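Local coordinates for thiamin pyrophosphokinase family protein (Enterococcus faecalis, PDB 3MEL) that probably transfers pyrophosphate from ATP to thiamine, making thiamine diphosphate in a magnesium-dependent reaction, and binds thiamine diphosphate and magnesium, at residues G28-C33 / V47-S52; I99-G104 / I128-R133. One frame throughout, in Å; residues are numbered along the deposited sequence.

Contact 1 of 2, residues G28-C33 / V47-S52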
ATOM      1  N   GLY A  28      -9.761  18.028  10.116  1.00 27.73           N
ATOM      2  CA  GLY A  28      -8.601  17.496  10.794  1.00 28.12           C
ATOM      3  C   GLY A  28      -8.941  16.121  11.331  1.00 31.59           C
ATOM      4  O   GLY A  28     -10.065  15.868  11.762  1.00 33.11           O
ATOM      5  N   ILE A  29      -7.974  15.219  11.289  1.00 31.77           N
ATOM      6  CA  ILE A  29      -8.153  13.894  11.854  1.00 32.09           C
ATOM      7  C   ILE A  29      -7.079  13.677  12.904  1.00 34.06           C
ATOM      8  O   ILE A  29      -5.893  13.639  12.582  1.00 31.15           O
ATOM      9  CB  ILE A  29      -8.048  12.820  10.772  1.00 30.92           C
ATOM     10  CG1 ILE A  29      -9.057  13.104   9.651  1.00 29.17           C
ATOM     11  CG2 ILE A  29      -8.272  11.466  11.370  1.00 30.32           C
ATOM     12  CD1 ILE A  29      -8.963  12.166   8.469  1.00 25.32           C
ATOM     13  N   ASP A  30      -7.490  13.570  14.165  1.00 34.45           N
ATOM     14  CA  ASP A  30      -6.537  13.383  15.251  1.00 35.81           C
ATOM     15  C   ASP A  30      -5.425  14.419  15.140  1.00 35.38           C
ATOM     16  O   ASP A  30      -5.671  15.614  15.131  1.00 36.18           O
ATOM     17  CB  ASP A  30      -5.923  11.975  15.213  1.00 39.38           C
ATOM     18  CG  ASP A  30      -6.431  11.078  16.314  1.00 43.93           C
ATOM     19  OD1 ASP A  30      -7.513  11.350  16.861  1.00 43.27           O
ATOM     20  OD2 ASP A  30      -5.753  10.082  16.630  1.00 52.39           O
ATOM     21  N   ARG A  31      -4.198  13.939  15.041  1.00 34.27           N
ATOM     22  CA  ARG A  31      -3.030  14.787  15.051  1.00 34.85           C
ATOM     23  C   ARG A  31      -2.933  15.658  13.779  1.00 38.31           C
ATOM     24  O   ARG A  31      -2.186  16.644  13.726  1.00 37.27           O
ATOM     25  CB  ARG A  31      -1.797  13.908  15.260  1.00 37.80           C
ATOM     26  CG  ARG A  31      -0.573  14.675  15.638  1.00 43.24           C
ATOM     27  CD  ARG A  31       0.271  13.995  16.702  1.00 42.52           C
ATOM     28  NE  ARG A  31       1.306  14.954  17.068  1.00 50.22           N
ATOM     29  CZ  ARG A  31       1.202  15.800  18.087  1.00 46.41           C
ATOM     30  NH1 ARG A  31       0.132  15.756  18.869  1.00 48.97           N
ATOM     31  NH2 ARG A  31       2.172  16.671  18.336  1.00 42.75           N
ATOM     32  N   GLY A  32      -3.716  15.305  12.764  1.00 35.58           N
ATOM     33  CA  GLY A  32      -3.814  16.122  11.570  1.00 32.67           C
ATOM     34  C   GLY A  32      -4.458  17.476  11.830  1.00 34.68           C
ATOM     35  O   GLY A  32      -4.251  18.429  11.062  1.00 36.31           O
ATOM     36  N   CYS A  33      -5.249  17.554  12.898  1.00 32.76           N
ATOM     37  CA  CYS A  33      -5.824  18.811  13.365  1.00 32.24           C
ATOM     38  C   CYS A  33      -4.734  19.837  13.699  1.00 35.54           C
ATOM     39  O   CYS A  33      -4.860  21.008  13.355  1.00 36.14           O
ATOM     40  CB  CYS A  33      -6.720  18.584  14.581  1.00 30.10           C
ATOM     41  SG  CYS A  33      -8.256  17.646  14.306  1.00 32.80           S
ATOM     42  N   VAL A  47     -11.840  15.419  14.122  1.00 29.05           N
ATOM     43  CA  VAL A  47     -12.333  14.054  14.329  1.00 31.07           C
ATOM     44  C   VAL A  47     -11.278  13.065  14.836  1.00 32.35           C
ATOM     45  O   VAL A  47     -10.116  13.091  14.432  1.00 30.62           O
ATOM     46  CB  VAL A  47     -12.949  13.471  13.042  1.00 29.75           C
ATOM     47  CG1 VAL A  47     -13.989  12.424  13.398  1.00 28.09           C
ATOM     48  CG2 VAL A  47     -13.584  14.554  12.232  1.00 26.56           C
ATOM     49  N   GLY A  48     -11.705  12.171  15.715  1.00 35.43           N
ATOM     50  CA  GLY A  48     -10.795  11.196  16.278  1.00 35.32           C
ATOM     51  C   GLY A  48     -11.045  10.946  17.741  1.00 34.38           C
ATOM     52  O   GLY A  48     -12.054  11.364  18.273  1.00 34.81           O
ATOM     53  N   ASP A  49     -10.126  10.243  18.386  1.00 38.82           N
ATOM     54  CA  ASP A  49     -10.227   9.968  19.810  1.00 37.45           C
ATOM     55  C   ASP A  49      -9.173  10.820  20.478  1.00 37.38           C
ATOM     56  O   ASP A  49      -9.168  11.017  21.688  1.00 36.79           O
ATOM     57  CB  ASP A  49     -10.010   8.483  20.090  1.00 36.59           C
ATOM     58  CG  ASP A  49      -8.902   7.885  19.251  1.00 45.47           C
ATOM     59  OD1 ASP A  49      -7.747   8.322  19.404  1.00 50.55           O
ATOM     60  OD2 ASP A  49      -9.174   6.967  18.445  1.00 52.62           O
ATOM     61  N   PHE A  50      -8.280  11.332  19.643  1.00 39.28           N
ATOM     62  CA  PHE A  50      -7.301  12.325  20.049  1.00 40.04           C
ATOM     63  C   PHE A  50      -6.375  11.819  21.136  1.00 39.69           C
ATOM     64  O   PHE A  50      -5.808  12.612  21.878  1.00 41.14           O
ATOM     65  CB  PHE A  50      -7.992  13.639  20.464  1.00 38.27           C
ATOM     66  CG  PHE A  50      -8.769  14.290  19.348  1.00 32.58           C
ATOM     67  CD1 PHE A  50      -8.131  15.057  18.406  1.00 30.44           C
ATOM     68  CD2 PHE A  50     -10.131  14.110  19.236  1.00 34.36           C
ATOM     69  CE1 PHE A  50      -8.833  15.640  17.382  1.00 30.18           C
ATOM     70  CE2 PHE A  50     -10.839  14.694  18.204  1.00 32.82           C
ATOM     71  CZ  PHE A  50     -10.186  15.453  17.279  1.00 29.14           C
ATOM     72  N   ASP A  51      -6.208  10.501  21.210  1.00 38.42           N
ATOM     73  CA  ASP A  51      -5.317   9.904  22.201  1.00 41.53           C
ATOM     74  C   ASP A  51      -3.855  10.197  21.880  1.00 41.71           C
ATOM     75  O   ASP A  51      -2.988  10.156  22.750  1.00 43.17           O
ATOM     76  CB  ASP A  51      -5.575   8.387  22.374  1.00 49.26           C
ATOM     77  CG  ASP A  51      -5.330   7.571  21.085  1.00 58.45           C
ATOM     78  OD1 ASP A  51      -4.818   8.122  20.067  1.00 50.70           O
ATOM     79  OD2 ASP A  51      -5.654   6.355  21.106  1.00 57.44           O
ATOM     80  N   SER A  52      -3.572  10.511  20.630  1.00 41.24           N
ATOM     81  CA  SER A  52      -2.215  10.864  20.293  1.00 41.00           C
ATOM     82  C   SER A  52      -1.863  12.278  20.813  1.00 46.21           C
ATOM     83  O   SER A  52      -0.689  12.638  20.909  1.00 49.62           O
ATOM     84  CB  SER A  52      -1.994  10.697  18.786  1.00 38.96           C
ATOM     85  OG  SER A  52      -1.819  11.937  18.138  1.00 51.07           O
TER
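The Phe50 ring meets Asp30 over one face and Cys33 at its edge. Asp30 OD1 stands 4.0 Å above the ring plane, displaced toward the rim, whereas Cys33 SG lies in the plane, 3.7 Å from Phe50 CE1, a sulfur-aromatic contact at the rim. Cys33 brings its sulfur there with SG anti to its own carbonyl carbon (chi1 -67°). The ring of Tyr58 also meets Phe50. The carboxylate of Asp30 is the second flat group. Asp30 OD1 accepts Phe50 N at 2.9 Å on the syn side, 32° out of the carboxylate plane, and more weakly Asp49 N, so two successive amides of the turn hold one oxygen. Asp30 OD2 lies 3.8 Å from Asp49 OD1, with the two carboxylate planes 79° apart. Strands 26-29 and 45-48 run parallel and, with helix 32-37 between them in the chain, form a beta-alpha-beta unit whose strand-end loops carry the acids: Val47 N bonds to Gly28 O, and Asp30 N reaches Val47 O at 2.7 Å. Gly48 CA lies 3.3 Å from Asp30 OD1. Asp49 OD1 takes Asp51 N in an Asx turn, while its OD2 pairs with Lys75. Asp30 and Asp49 belong to the magnesium site seen here, and Asp79 lies beside Asp30. These acids lie close as like charges, which the bound magnesium probably offsets, while the backbone amides help to fix Asp30.

Contact 2 of 2, residues I99-G104 / I128-R133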
ATOM      1  N   ILE A  99      -5.357  13.698   2.637  1.00 25.85           N
ATOM      2  CA  ILE A  99      -3.912  13.738   2.721  1.00 29.52           C
ATOM      3  C   ILE A  99      -3.423  13.402   4.138  1.00 34.39           C
ATOM      4  O   ILE A  99      -4.195  13.432   5.098  1.00 32.04           O
ATOM      5  CB  ILE A  99      -3.353  15.094   2.274  1.00 29.67           C
ATOM      6  CG1 ILE A  99      -3.654  16.169   3.321  1.00 29.51           C
ATOM      7  CG2 ILE A  99      -3.909  15.461   0.901  1.00 30.23           C
ATOM      8  CD1 ILE A  99      -2.871  17.444   3.149  1.00 31.33           C
ATOM      9  N   GLY A 100      -2.141  13.054   4.247  1.00 38.26           N
ATOM     10  CA  GLY A 100      -1.505  12.813   5.522  1.00 28.53           C
ATOM     11  C   GLY A 100      -1.759  11.418   5.999  1.00 33.15           C
ATOM     12  O   GLY A 100      -1.462  11.101   7.144  1.00 36.55           O
ATOM     13  N   ALA A 101      -2.342  10.585   5.141  1.00 38.18           N
ATOM     14  CA  ALA A 101      -2.538   9.174   5.474  1.00 36.72           C
ATOM     15  C   ALA A 101      -1.265   8.420   5.106  1.00 41.68           C
ATOM     16  O   ALA A 101      -1.307   7.447   4.340  1.00 49.99           O
ATOM     17  CB  ALA A 101      -3.736   8.601   4.744  1.00 33.02           C
ATOM     18  N   THR A 102      -0.147   8.886   5.675  1.00 41.72           N
ATOM     19  CA  THR A 102       1.211   8.504   5.272  1.00 45.16           C
ATOM     20  C   THR A 102       2.032   7.904   6.431  1.00 42.95           C
ATOM     21  O   THR A 102       3.226   7.621   6.287  1.00 40.96           O
ATOM     22  CB  THR A 102       1.990   9.717   4.616  1.00 39.02           C
ATOM     23  OG1 THR A 102       2.165  10.790   5.556  1.00 37.76           O
ATOM     24  CG2 THR A 102       1.258  10.234   3.385  1.00 38.44           C
ATOM     25  N   GLY A 103       1.383   7.699   7.571  1.00 42.03           N
ATOM     26  CA  GLY A 103       2.064   7.181   8.746  1.00 45.73           C
ATOM     27  C   GLY A 103       3.015   5.996   8.560  1.00 54.20           C
ATOM     28  O   GLY A 103       3.894   5.782   9.413  1.00 55.57           O
ATOM     29  N   GLY A 104       2.844   5.216   7.482  1.00 47.90           N
ATOM     30  CA  GLY A 104       3.736   4.100   7.199  1.00 35.25           C
ATOM     31  C   GLY A 104       3.236   2.690   7.506  1.00 34.29           C
ATOM     32  O   GLY A 104       3.862   1.706   7.112  1.00 29.78           O
ATOM     33  N   ILE A 128     -13.865  10.089  -3.949  1.00 30.48           N
ATOM     34  CA  ILE A 128     -12.851   9.858  -2.929  1.00 29.48           C
ATOM     35  C   ILE A 128     -11.461   9.900  -3.564  1.00 31.02           C
ATOM     36  O   ILE A 128     -11.215   9.228  -4.569  1.00 33.58           O
ATOM     37  CB  ILE A 128     -13.160   8.490  -2.183  1.00 32.45           C
ATOM     38  CG1 ILE A 128     -14.425   8.629  -1.324  1.00 28.82           C
ATOM     39  CG2 ILE A 128     -11.991   7.992  -1.339  1.00 23.67           C
ATOM     40  CD1 ILE A 128     -15.187   7.357  -1.114  1.00 28.13           C
ATOM     41  N   ARG A 129     -10.569  10.716  -3.005  1.00 28.52           N
ATOM     42  CA  ARG A 129      -9.187  10.821  -3.489  1.00 29.23           C
ATOM     43  C   ARG A 129      -8.227  10.762  -2.321  1.00 32.10           C
ATOM     44  O   ARG A 129      -8.496  11.364  -1.279  1.00 31.83           O
ATOM     45  CB  ARG A 129      -8.949  12.153  -4.206  1.00 30.91           C
ATOM     46  CG  ARG A 129      -8.894  12.085  -5.709  1.00 41.87           C
ATOM     47  CD  ARG A 129     -10.275  11.836  -6.287  1.00 42.60           C
ATOM     48  NE  ARG A 129     -10.591  12.721  -7.405  1.00 45.92           N
ATOM     49  CZ  ARG A 129     -11.758  12.703  -8.042  1.00 46.12           C
ATOM     50  NH1 ARG A 129     -12.688  11.830  -7.669  1.00 41.43           N
ATOM     51  NH2 ARG A 129     -11.996  13.543  -9.048  1.00 47.36           N
ATOM     52  N   LEU A 130      -7.108  10.060  -2.501  1.00 29.94           N
ATOM     53  CA  LEU A 130      -6.045   9.997  -1.505  1.00 27.96           C
ATOM     54  C   LEU A 130      -4.774  10.504  -2.135  1.00 27.99           C
ATOM     55  O   LEU A 130      -4.446  10.097  -3.239  1.00 30.99           O
ATOM     56  CB  LEU A 130      -5.812   8.555  -1.072  1.00 32.01           C
ATOM     57  CG  LEU A 130      -6.834   7.839  -0.195  1.00 35.31           C
ATOM     58  CD1 LEU A 130      -6.861   6.381  -0.555  1.00 33.74           C
ATOM     59  CD2 LEU A 130      -6.483   8.008   1.278  1.00 35.28           C
ATOM     60  N   CYS A 131      -4.030  11.358  -1.441  1.00 28.32           N
ATOM     61  CA  CYS A 131      -2.842  11.948  -2.055  1.00 27.43           C
ATOM     62  C   CYS A 131      -1.608  12.048  -1.179  1.00 29.34           C
ATOM     63  O   CYS A 131      -1.678  12.277   0.016  1.00 36.00           O
ATOM     64  CB  CYS A 131      -3.163  13.323  -2.634  1.00 28.34           C
ATOM     65  SG  CYS A 131      -4.525  13.292  -3.786  1.00 36.00           S
ATOM     66  N   ASP A 132      -0.471  11.897  -1.832  1.00 30.99           N
ATOM     67  CA  ASP A 132       0.835  11.896  -1.211  1.00 34.63           C
ATOM     68  C   ASP A 132       1.640  12.925  -1.948  1.00 35.15           C
ATOM     69  O   ASP A 132       1.290  13.318  -3.070  1.00 33.74           O
ATOM     70  CB  ASP A 132       1.542  10.549  -1.476  1.00 35.59           C
ATOM     71  CG  ASP A 132       1.485   9.599  -0.298  1.00 41.21           C
ATOM     72  OD1 ASP A 132       0.396   9.077   0.029  1.00 41.50           O
ATOM     73  OD2 ASP A 132       2.550   9.354   0.298  1.00 53.76           O
ATOM     74  N   ARG A 133       2.758  13.312  -1.347  1.00 37.29           N
ATOM     75  CA  ARG A 133       3.809  13.991  -2.089  1.00 37.10           C
ATOM     76  C   ARG A 133       4.056  13.277  -3.418  1.00 34.69           C
ATOM     77  O   ARG A 133       4.245  13.935  -4.440  1.00 37.72           O
ATOM     78  CB  ARG A 133       5.103  14.061  -1.266  1.00 38.04           C
ATOM     79  CG  ARG A 133       6.163  15.007  -1.846  1.00 46.14           C
ATOM     80  CD  ARG A 133       7.388  15.162  -0.930  1.00 45.31           C
ATOM     81  NE  ARG A 133       8.066  16.451  -1.122  1.00 58.07           N
ATOM     82  CZ  ARG A 133       7.477  17.654  -1.023  1.00 62.06           C
ATOM     83  NH1 ARG A 133       6.174  17.767  -0.750  1.00 53.99           N
ATOM     84  NH2 ARG A 133       8.194  18.761  -1.206  1.00 60.68           N
TER
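Apolar contacts join Ile99 to Cys131 and Ala101 to Leu130, both through side-chain carbons. Ile99 CG2 approaches Cys131 CB at 4.2 Å; this methyl lies anti to the carbonyl carbon of Ile99, while CG1 takes the place between backbone N and carbonyl carbon (chi1 72°) and the end of the chain leads away from Cys131. Pro16 touches both residues. The methyl of Ala101, CB, meets Leu130 CD2 more loosely, at 4.5 Å, and Asn112 of helix 106-113 packs on both of these side chains.

Contacts of carbon with oxygen form a second group. The side chains of Thr102 and Asp132 lie alongside each other, pointing opposite ways, and the methyl CG2 of Thr102 sits 3.5 Å from Asp132 OD2, with OD1 only slightly farther from the same methyl. No hydrogen bond links the two segments, although Arg129, earlier in the same strand, pairs through its backbone with Met96 and Ile98 of strand 95-99.

Within 99-104 the chain turns away from the sheet: Ala101 is the centre of an inverse gamma turn, and Gly100 just before it has positive phi. A parallel strand thus ends in a loop leading to helix 106-113, the beta-alpha-beta arrangement of a parallel sheet, with 128-131 as the next strand.

Contact 1 and contact 2 are two stations along one mixed sheet, with strand 3-7 lying between strands 26-29 and 95-99. Their centres are 15 Å apart and their nearest atoms about 6 Å apart, so they do not touch. Contact 1 closes in the chain before contact 2 opens. Each includes a loop that leaves the end of a parallel strand, but their relations to the ligands differ. The side chain of Asp30 is about 3 Å from magnesium and that of Asp49 about 4 Å from thiamine diphosphate; the side chain of Ala101 is about 7 Å from that ligand and about 13 Å from the magnesium. Contact 1 supplies magnesium-site residues, Asp30 and Asp49, whereas contact 2 lies near the pocket without touching the ligand.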